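Local coordinates for protein mannosephosphate isomerase, putative (Archaeoglobus fulgidus, PDB 1ZX5) that probably catalyses the zinc-dependent interconversion of D-mannose 6-phosphate and D-fructose 6-phosphate, as a type 1 mannose-6-phosphate isomerase, at residues 98-103 / 194-199; 167-172 / 225-230. All blocks are in the same frame, centred on the assembly; numbering follows the deposited sequence.

Interaction 1: residues 98-103 / 194-199. With ACY (acetic acid), chain H.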
ATOM      1  N   VAL A  98       1.166  -1.247 -17.842  1.00 27.83           N
ATOM      2  CA  VAL A  98       2.487  -1.240 -17.232  1.00 26.85           C
ATOM      3  C   VAL A  98       2.880   0.196 -16.869  1.00 26.35           C
ATOM      4  O   VAL A  98       2.679   1.132 -17.640  1.00 25.57           O
ATOM      5  CB  VAL A  98       3.560  -1.887 -18.152  1.00 26.99           C
ATOM      6  CG1 VAL A  98       4.943  -1.792 -17.521  1.00 25.22           C
ATOM      7  CG2 VAL A  98       3.210  -3.364 -18.434  1.00 26.38           C
ATOM      8  N   HIS A  99       3.408   0.354 -15.665  1.00 26.24           N
ATOM      9  CA  HIS A  99       3.860   1.645 -15.189  1.00 26.02           C
ATOM     10  C   HIS A  99       5.104   1.454 -14.327  1.00 26.10           C
ATOM     11  O   HIS A  99       5.517   0.324 -14.065  1.00 26.45           O
ATOM     12  CB  HIS A  99       2.737   2.390 -14.446  1.00 25.84           C
ATOM     13  CG  HIS A  99       2.053   1.577 -13.391  1.00 26.17           C
ATOM     14  ND1 HIS A  99       1.208   0.523 -13.686  1.00 26.01           N
ATOM     15  CD2 HIS A  99       2.051   1.691 -12.040  1.00 26.75           C
ATOM     16  CE1 HIS A  99       0.745   0.002 -12.564  1.00 25.47           C
ATOM     17  NE2 HIS A  99       1.237   0.694 -11.551  1.00 26.33           N
ATOM     18  N   VAL A 100       5.700   2.564 -13.914  1.00 25.94           N
ATOM     19  CA  VAL A 100       6.968   2.579 -13.224  1.00 26.13           C
ATOM     20  C   VAL A 100       7.005   3.820 -12.330  1.00 26.41           C
ATOM     21  O   VAL A 100       6.429   4.855 -12.665  1.00 26.21           O
ATOM     22  CB  VAL A 100       8.187   2.554 -14.250  1.00 26.68           C
ATOM     23  CG1 VAL A 100       8.156   3.742 -15.214  1.00 25.00           C
ATOM     24  CG2 VAL A 100       9.542   2.477 -13.525  1.00 26.37           C
ATOM     25  N   HIS A 101       7.674   3.699 -11.190  1.00 26.70           N
ATOM     26  CA  HIS A 101       7.817   4.790 -10.236  1.00 27.06           C
ATOM     27  C   HIS A 101       9.240   5.342 -10.253  1.00 26.36           C
ATOM     28  O   HIS A 101      10.195   4.577 -10.413  1.00 26.27           O
ATOM     29  CB  HIS A 101       7.498   4.304  -8.825  1.00 27.81           C
ATOM     30  CG  HIS A 101       6.120   3.739  -8.679  1.00 31.62           C
ATOM     31  ND1 HIS A 101       4.986   4.437  -9.039  1.00 34.63           N
ATOM     32  CD2 HIS A 101       5.690   2.552  -8.189  1.00 34.88           C
ATOM     33  CE1 HIS A 101       3.919   3.698  -8.797  1.00 35.46           C
ATOM     34  NE2 HIS A 101       4.319   2.553  -8.276  1.00 37.07           N
ATOM     35  N   PRO A 102       9.384   6.668 -10.058  1.00 25.78           N
ATOM     36  CA  PRO A 102      10.706   7.266  -9.891  1.00 25.42           C
ATOM     37  C   PRO A 102      11.257   7.079  -8.461  1.00 25.61           C
ATOM     38  O   PRO A 102      10.487   6.935  -7.506  1.00 25.39           O
ATOM     39  CB  PRO A 102      10.439   8.752 -10.149  1.00 25.15           C
ATOM     40  CG  PRO A 102       9.046   8.955  -9.642  1.00 25.44           C
ATOM     41  CD  PRO A 102       8.303   7.675  -9.958  1.00 24.97           C
ATOM     42  N   SER A 103      12.582   7.085  -8.327  1.00 25.80           N
ATOM     43  CA  SER A 103      13.228   7.233  -7.021  1.00 26.54           C
ATOM     44  C   SER A 103      13.089   8.678  -6.528  1.00 27.03           C
ATOM     45  O   SER A 103      12.655   9.556  -7.279  1.00 27.14           O
ATOM     46  CB  SER A 103      14.704   6.873  -7.133  1.00 25.96           C
ATOM     47  OG  SER A 103      15.356   7.732  -8.056  1.00 26.71           O
ATOM     48  N   TYR A 194       4.407   6.561 -13.847  1.00 26.07           N
ATOM     49  CA  TYR A 194       4.499   6.857 -15.263  1.00 25.99           C
ATOM     50  C   TYR A 194       4.142   5.629 -16.060  1.00 25.42           C
ATOM     51  O   TYR A 194       4.762   4.574 -15.911  1.00 25.73           O
ATOM     52  CB  TYR A 194       5.896   7.345 -15.617  1.00 26.16           C
ATOM     53  CG  TYR A 194       6.367   8.487 -14.748  1.00 27.04           C
ATOM     54  CD1 TYR A 194       5.600   9.666 -14.615  1.00 27.13           C
ATOM     55  CD2 TYR A 194       7.580   8.404 -14.065  1.00 26.94           C
ATOM     56  CE1 TYR A 194       6.041  10.728 -13.811  1.00 26.28           C
ATOM     57  CE2 TYR A 194       8.033   9.451 -13.258  1.00 27.26           C
ATOM     58  CZ  TYR A 194       7.261  10.607 -13.135  1.00 28.12           C
ATOM     59  OH  TYR A 194       7.738  11.644 -12.355  1.00 28.88           O
ATOM     60  N   PHE A 195       3.135   5.772 -16.907  1.00 24.85           N
ATOM     61  CA  PHE A 195       2.582   4.639 -17.641  1.00 23.98           C
ATOM     62  C   PHE A 195       3.247   4.490 -18.997  1.00 23.50           C
ATOM     63  O   PHE A 195       3.772   5.458 -19.546  1.00 23.64           O
ATOM     64  CB  PHE A 195       1.055   4.786 -17.749  1.00 23.55           C
ATOM     65  CG  PHE A 195       0.334   4.473 -16.450  1.00 23.92           C
ATOM     66  CD1 PHE A 195      -0.242   3.213 -16.240  1.00 22.90           C
ATOM     67  CD2 PHE A 195       0.254   5.426 -15.431  1.00 22.09           C
ATOM     68  CE1 PHE A 195      -0.891   2.903 -15.021  1.00 24.19           C
ATOM     69  CE2 PHE A 195      -0.399   5.133 -14.215  1.00 24.38           C
ATOM     70  CZ  PHE A 195      -0.966   3.867 -14.004  1.00 23.39           C
ATOM     71  N   PHE A 196       3.233   3.273 -19.526  1.00 23.21           N
ATOM     72  CA  PHE A 196       3.786   2.991 -20.850  1.00 23.00           C
ATOM     73  C   PHE A 196       2.873   3.507 -21.967  1.00 22.96           C
ATOM     74  O   PHE A 196       2.173   2.739 -22.628  1.00 23.32           O
ATOM     75  CB  PHE A 196       4.034   1.485 -21.001  1.00 22.87           C
ATOM     76  CG  PHE A 196       5.336   1.010 -20.399  1.00 23.02           C
ATOM     77  CD1 PHE A 196       5.863   1.612 -19.243  1.00 22.96           C
ATOM     78  CD2 PHE A 196       6.027  -0.058 -20.976  1.00 22.40           C
ATOM     79  CE1 PHE A 196       7.064   1.160 -18.676  1.00 23.49           C
ATOM     80  CE2 PHE A 196       7.223  -0.524 -20.411  1.00 23.71           C
ATOM     81  CZ  PHE A 196       7.744   0.090 -19.266  1.00 23.24           C
ATOM     82  N   ASN A 197       2.868   4.821 -22.160  1.00 22.76           N
ATOM     83  CA  ASN A 197       2.065   5.449 -23.202  1.00 21.96           C
ATOM     84  C   ASN A 197       2.775   6.702 -23.671  1.00 22.16           C
ATOM     85  O   ASN A 197       3.751   7.139 -23.046  1.00 21.97           O
ATOM     86  CB  ASN A 197       0.615   5.745 -22.730  1.00 21.77           C
ATOM     87  CG  ASN A 197       0.544   6.678 -21.508  1.00 22.32           C
ATOM     88  OD1 ASN A 197       1.292   7.644 -21.380  1.00 23.42           O
ATOM     89  ND2 ASN A 197      -0.387   6.392 -20.623  1.00 24.20           N
ATOM     90  N   GLU A 198       2.300   7.274 -24.770  1.00 22.06           N
ATOM     91  CA  GLU A 198       2.931   8.457 -25.352  1.00 22.75           C
ATOM     92  C   GLU A 198       2.984   9.615 -24.343  1.00 22.82           C
ATOM     93  O   GLU A 198       3.981  10.328 -24.247  1.00 22.66           O
ATOM     94  CB  GLU A 198       2.169   8.866 -26.616  1.00 22.85           C
ATOM     95  CG  GLU A 198       2.703  10.094 -27.329  1.00 24.52           C
ATOM     96  CD  GLU A 198       2.263  11.415 -26.695  1.00 26.48           C
ATOM     97  OE1 GLU A 198       1.200  11.463 -26.015  1.00 25.64           O
ATOM     98  OE2 GLU A 198       2.994  12.414 -26.893  1.00 26.64           O
ATOM     99  N   ASN A 199       1.897   9.802 -23.602  1.00 23.10           N
ATOM    100  CA  ASN A 199       1.779  10.925 -22.677  1.00 23.07           C
ATOM    101  C   ASN A 199       2.909  10.959 -21.636  1.00 23.41           C
ATOM    102  O   ASN A 199       3.424  12.039 -21.315  1.00 23.17           O
ATOM    103  CB  ASN A 199       0.401  10.882 -21.985  1.00 22.87           C
ATOM    104  CG  ASN A 199       0.130  12.110 -21.124  1.00 22.72           C
ATOM    105  OD1 ASN A 199       0.278  12.065 -19.895  1.00 25.93           O
ATOM    106  ND2 ASN A 199      -0.260  13.199 -21.749  1.00 16.42           N
TER
HETATM  107  C   ACY H 505      -1.182   8.305 -16.746  1.00 43.58           C
HETATM  108  O   ACY H 505      -1.145   7.939 -17.942  1.00 43.62           O
HETATM  109  OXT ACY H 505      -0.194   8.772 -16.137  1.00 43.98           O
HETATM  110  CH3 ACY H 505      -2.475   8.178 -15.989  1.00 43.29           C

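Interaction 2: residues 167-172 / 225-230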
ATOM      1  N   THR A 167       3.841 -11.830  -1.358  1.00 24.83           N
ATOM      2  CA  THR A 167       4.262 -10.445  -1.283  1.00 24.64           C
ATOM      3  C   THR A 167       5.238 -10.090  -2.396  1.00 25.51           C
ATOM      4  O   THR A 167       5.920 -10.956  -2.960  1.00 25.64           O
ATOM      5  CB  THR A 167       4.917 -10.077   0.090  1.00 24.96           C
ATOM      6  OG1 THR A 167       6.127 -10.813   0.267  1.00 24.39           O
ATOM      7  CG2 THR A 167       3.985 -10.339   1.267  1.00 23.21           C
ATOM      8  N   PHE A 168       5.285  -8.796  -2.700  1.00 26.08           N
ATOM      9  CA  PHE A 168       6.209  -8.231  -3.663  1.00 26.92           C
ATOM     10  C   PHE A 168       6.773  -6.952  -3.082  1.00 27.25           C
ATOM     11  O   PHE A 168       6.122  -6.295  -2.264  1.00 27.42           O
ATOM     12  CB  PHE A 168       5.493  -7.941  -5.000  1.00 26.89           C
ATOM     13  CG  PHE A 168       4.965  -9.172  -5.659  1.00 27.06           C
ATOM     14  CD1 PHE A 168       5.774  -9.916  -6.511  1.00 26.89           C
ATOM     15  CD2 PHE A 168       3.679  -9.621  -5.391  1.00 26.91           C
ATOM     16  CE1 PHE A 168       5.308 -11.087  -7.104  1.00 27.29           C
ATOM     17  CE2 PHE A 168       3.202 -10.792  -5.979  1.00 28.17           C
ATOM     18  CZ  PHE A 168       4.021 -11.526  -6.837  1.00 27.23           C
ATOM     19  N   VAL A 169       7.989  -6.617  -3.494  1.00 27.34           N
ATOM     20  CA  VAL A 169       8.558  -5.312  -3.201  1.00 27.46           C
ATOM     21  C   VAL A 169       8.912  -4.689  -4.538  1.00 27.63           C
ATOM     22  O   VAL A 169       9.733  -5.223  -5.284  1.00 27.14           O
ATOM     23  CB  VAL A 169       9.808  -5.378  -2.265  1.00 27.97           C
ATOM     24  CG1 VAL A 169      10.434  -3.973  -2.100  1.00 27.25           C
ATOM     25  CG2 VAL A 169       9.437  -5.973  -0.888  1.00 26.93           C
ATOM     26  N   ILE A 170       8.244  -3.576  -4.849  1.00 27.73           N
ATOM     27  CA  ILE A 170       8.416  -2.890  -6.122  1.00 27.57           C
ATOM     28  C   ILE A 170       9.265  -1.652  -5.890  1.00 27.62           C
ATOM     29  O   ILE A 170       8.806  -0.656  -5.313  1.00 26.80           O
ATOM     30  CB  ILE A 170       7.044  -2.514  -6.782  1.00 27.77           C
ATOM     31  CG1 ILE A 170       6.091  -3.724  -6.812  1.00 27.49           C
ATOM     32  CG2 ILE A 170       7.262  -1.922  -8.178  1.00 27.42           C
ATOM     33  CD1 ILE A 170       6.566  -4.899  -7.660  1.00 28.47           C
ATOM     34  N   ARG A 171      10.513  -1.742  -6.335  1.00 27.97           N
ATOM     35  CA  ARG A 171      11.492  -0.670  -6.178  1.00 28.94           C
ATOM     36  C   ARG A 171      11.444   0.327  -7.348  1.00 28.35           C
ATOM     37  O   ARG A 171      10.974  -0.008  -8.443  1.00 28.03           O
ATOM     38  CB  ARG A 171      12.893  -1.272  -6.001  1.00 28.75           C
ATOM     39  CG  ARG A 171      13.001  -2.053  -4.694  1.00 30.50           C
ATOM     40  CD  ARG A 171      14.389  -2.640  -4.408  1.00 32.30           C
ATOM     41  NE  ARG A 171      14.340  -3.396  -3.148  1.00 38.93           N
ATOM     42  CZ  ARG A 171      14.047  -4.695  -3.059  1.00 41.48           C
ATOM     43  NH1 ARG A 171      13.795  -5.407  -4.158  1.00 42.05           N
ATOM     44  NH2 ARG A 171      13.999  -5.288  -1.865  1.00 42.34           N
ATOM     45  N   PRO A 172      11.910   1.569  -7.113  1.00 28.24           N
ATOM     46  CA  PRO A 172      11.917   2.585  -8.168  1.00 27.83           C
ATOM     47  C   PRO A 172      12.585   2.068  -9.442  1.00 27.38           C
ATOM     48  O   PRO A 172      13.609   1.379  -9.375  1.00 27.59           O
ATOM     49  CB  PRO A 172      12.750   3.709  -7.554  1.00 28.04           C
ATOM     50  CG  PRO A 172      12.532   3.570  -6.088  1.00 28.37           C
ATOM     51  CD  PRO A 172      12.447   2.091  -5.837  1.00 28.07           C
ATOM     52  N   ALA A 225       6.777  -8.612   4.077  1.00 33.30           N
ATOM     53  CA  ALA A 225       7.651  -7.846   3.196  1.00 32.83           C
ATOM     54  C   ALA A 225       8.027  -6.516   3.830  1.00 32.81           C
ATOM     55  O   ALA A 225       7.271  -5.974   4.638  1.00 32.38           O
ATOM     56  CB  ALA A 225       6.979  -7.610   1.832  1.00 32.68           C
ATOM     57  N   GLU A 226       9.196  -5.994   3.457  1.00 32.91           N
ATOM     58  CA  GLU A 226       9.618  -4.673   3.903  1.00 34.08           C
ATOM     59  C   GLU A 226      10.528  -3.927   2.923  1.00 33.58           C
ATOM     60  O   GLU A 226      11.135  -4.514   2.024  1.00 33.09           O
ATOM     61  CB  GLU A 226      10.216  -4.702   5.328  1.00 33.88           C
ATOM     62  CG  GLU A 226      11.296  -5.720   5.582  1.00 36.49           C
ATOM     63  CD  GLU A 226      11.767  -5.761   7.047  1.00 36.62           C
ATOM     64  OE1 GLU A 226      10.946  -5.894   7.996  1.00 39.85           O
ATOM     65  OE2 GLU A 226      12.984  -5.650   7.245  1.00 40.32           O
ATOM     66  N   THR A 227      10.565  -2.610   3.094  1.00 33.61           N
ATOM     67  CA  THR A 227      11.535  -1.750   2.433  1.00 33.39           C
ATOM     68  C   THR A 227      12.453  -1.266   3.553  1.00 33.71           C
ATOM     69  O   THR A 227      12.427  -1.839   4.649  1.00 33.64           O
ATOM     70  CB  THR A 227      10.846  -0.581   1.701  1.00 33.24           C
ATOM     71  OG1 THR A 227      10.326   0.349   2.657  1.00 33.34           O
ATOM     72  CG2 THR A 227       9.706  -1.085   0.817  1.00 32.06           C
ATOM     73  N   GLU A 228      13.266  -0.233   3.323  1.00 33.73           N
ATOM     74  CA  GLU A 228      14.111   0.252   4.419  1.00 33.72           C
ATOM     75  C   GLU A 228      13.338   1.185   5.343  1.00 32.12           C
ATOM     76  O   GLU A 228      13.810   1.516   6.424  1.00 32.28           O
ATOM     77  CB  GLU A 228      15.407   0.917   3.916  1.00 35.25           C
ATOM     78  CG  GLU A 228      16.536  -0.067   3.474  1.00 39.83           C
ATOM     79  CD  GLU A 228      17.196  -0.827   4.646  1.00 46.40           C
ATOM     80  OE1 GLU A 228      18.381  -0.543   4.947  1.00 49.27           O
ATOM     81  OE2 GLU A 228      16.545  -1.711   5.269  1.00 49.20           O
ATOM     82  N   ASN A 229      12.142   1.590   4.925  1.00 30.42           N
ATOM     83  CA  ASN A 229      11.380   2.600   5.654  1.00 29.04           C
ATOM     84  C   ASN A 229      10.127   2.088   6.361  1.00 27.86           C
ATOM     85  O   ASN A 229       9.618   2.734   7.273  1.00 27.06           O
ATOM     86  CB  ASN A 229      11.012   3.746   4.717  1.00 28.97           C
ATOM     87  CG  ASN A 229      12.228   4.550   4.278  1.00 30.02           C
ATOM     88  OD1 ASN A 229      12.454   4.751   3.086  1.00 31.61           O
ATOM     89  ND2 ASN A 229      13.012   5.002   5.234  1.00 28.19           N
ATOM     90  N   PHE A 230       9.631   0.939   5.916  1.00 26.56           N
ATOM     91  CA  PHE A 230       8.397   0.379   6.438  1.00 26.40           C
ATOM     92  C   PHE A 230       8.273  -1.105   6.083  1.00 26.03           C
ATOM     93  O   PHE A 230       8.977  -1.612   5.210  1.00 25.88           O
ATOM     94  CB  PHE A 230       7.173   1.171   5.930  1.00 25.72           C
ATOM     95  CG  PHE A 230       7.068   1.248   4.433  1.00 26.64           C
ATOM     96  CD1 PHE A 230       6.514   0.193   3.695  1.00 26.72           C
ATOM     97  CD2 PHE A 230       7.519   2.381   3.744  1.00 27.20           C
ATOM     98  CE1 PHE A 230       6.414   0.272   2.307  1.00 25.77           C
ATOM     99  CE2 PHE A 230       7.422   2.464   2.356  1.00 24.89           C
ATOM    100  CZ  PHE A 230       6.865   1.410   1.645  1.00 25.79           C
TER
HETATM  101  O   HOH W   1      13.488  -4.643   0.797  1.00 52.31           O

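Interaction 1: residues 98-103 / 194-199
Tyr194 and Val100 form the hydrogen-bonded pair of a short antiparallel bridge: Tyr194 N gives a nearly straight bond to Val100 O (2.9 Å), and Val100 N returns a more bent one to Tyr194 O. The Tyr194 ring crosses Pro102 at about a right angle, Tyr194 CE2 3.8 Å from Pro102 CD, and Tyr194 OH is hydrogen-bonded to Glu112. Phe195 and His99 make the non-hydrogen-bonded pair. With chi1 at 50°, His99 CG lies 3.6 Å from Phe195 CE1; the imidazole stacks offset on the phenyl ring, planes 26° apart, and His99 ND1 is hydrogen-bonded to Gln97 O, which helps fix its rotation. Strands 99-100 and 194-195 form a separate two-stranded antiparallel sheet, 98-103 lying in the type I isomerase catalytic region; the His99 ring meets His176, and Gln97 lines the sugar pocket. An alanine in place of Phe195 would probably leave one face of the imidazole without its stacking partner and open a gap over His99 CB. Phe196, centre of an inverse gamma turn, bonds through N to Val98 O and takes Val98 CG1 over its ring centre. Beyond it, Asn197 ND2 donates to O of an acetic acid molecule (3.2 Å).

Interaction 2: residues 167-172 / 225-230
The outermost strands, as counted, of two antiparallel sheets meet here: 167-170 of the six-stranded sheet and 224-226 of the five-stranded sheet of the C-terminal cupin domain. Between 167-172 and 225-230 the join is made by side-chain packing and one water bridge. Ala225 CB faces Thr167, 3.7 Å from Thr167 CB and equally near its OG1, a snug fit that leaves the methyl against the root of the threonine side chain. As an additional link, Thr167 OG1 is hydrogen-bonded to the backbone oxygens of Lys221 and of Met224, the residue before Ala225. Val169 spreads its two methyls over the opposing chain: Val169 CG2 lies 4.0 Å from Ala225 CB and 3.7 Å from Glu226 O, while Val169 CG1, anti to the backbone N (chi1 175°), is 4.2 Å from Thr227 CG2. Val169 CG1 also sits over the centre of one face of the Arg171 guanidinium, 3.7 Å above its plane. Arg171 NH2 donates to a water at 2.8 Å, which in turn donates to Glu226 O. Past this point the chain turns back: Thr227 OG1 accepts from Asn229 N at 3.2 Å, an ST turn, and lies over the centre of one face of the Phe230 ring. The carboxylate of Glu226 is held by Tyr297 and by a salt bridge to Lys299. Around the contact, Phe168 and Ile170 pack on strands 119-123 and 128-131, residues 218-220 bond along the outer side of 167-170, and Ala225 pairs with Leu232 of strand 230-237.

In the fold
From the N terminus, the chain first passes 98-103, then runs through helix 104-109, strands 119-123 and 128-131 and helix 139-146 to reach 167-172. Strand 181-188 follows, and 194-199 returns to 98-103, closing the loop of interaction 1 with 90 residues between its segments. The chain then continues through helix 201-207 to 225-230, which closes interaction 2 over 52 residues. The two loops therefore cross, since 167-172 lies within the first and 194-199 within the second. Their centres are 19 Å apart, yet they touch where Pro172 CB packs on Ser103 N at 3.5 Å. Interaction 1 joins the segment ahead of helix 104-109 to the one ahead of helix 201-207, whereas interaction 2 ties the six-stranded sheet to the C-terminal cupin region.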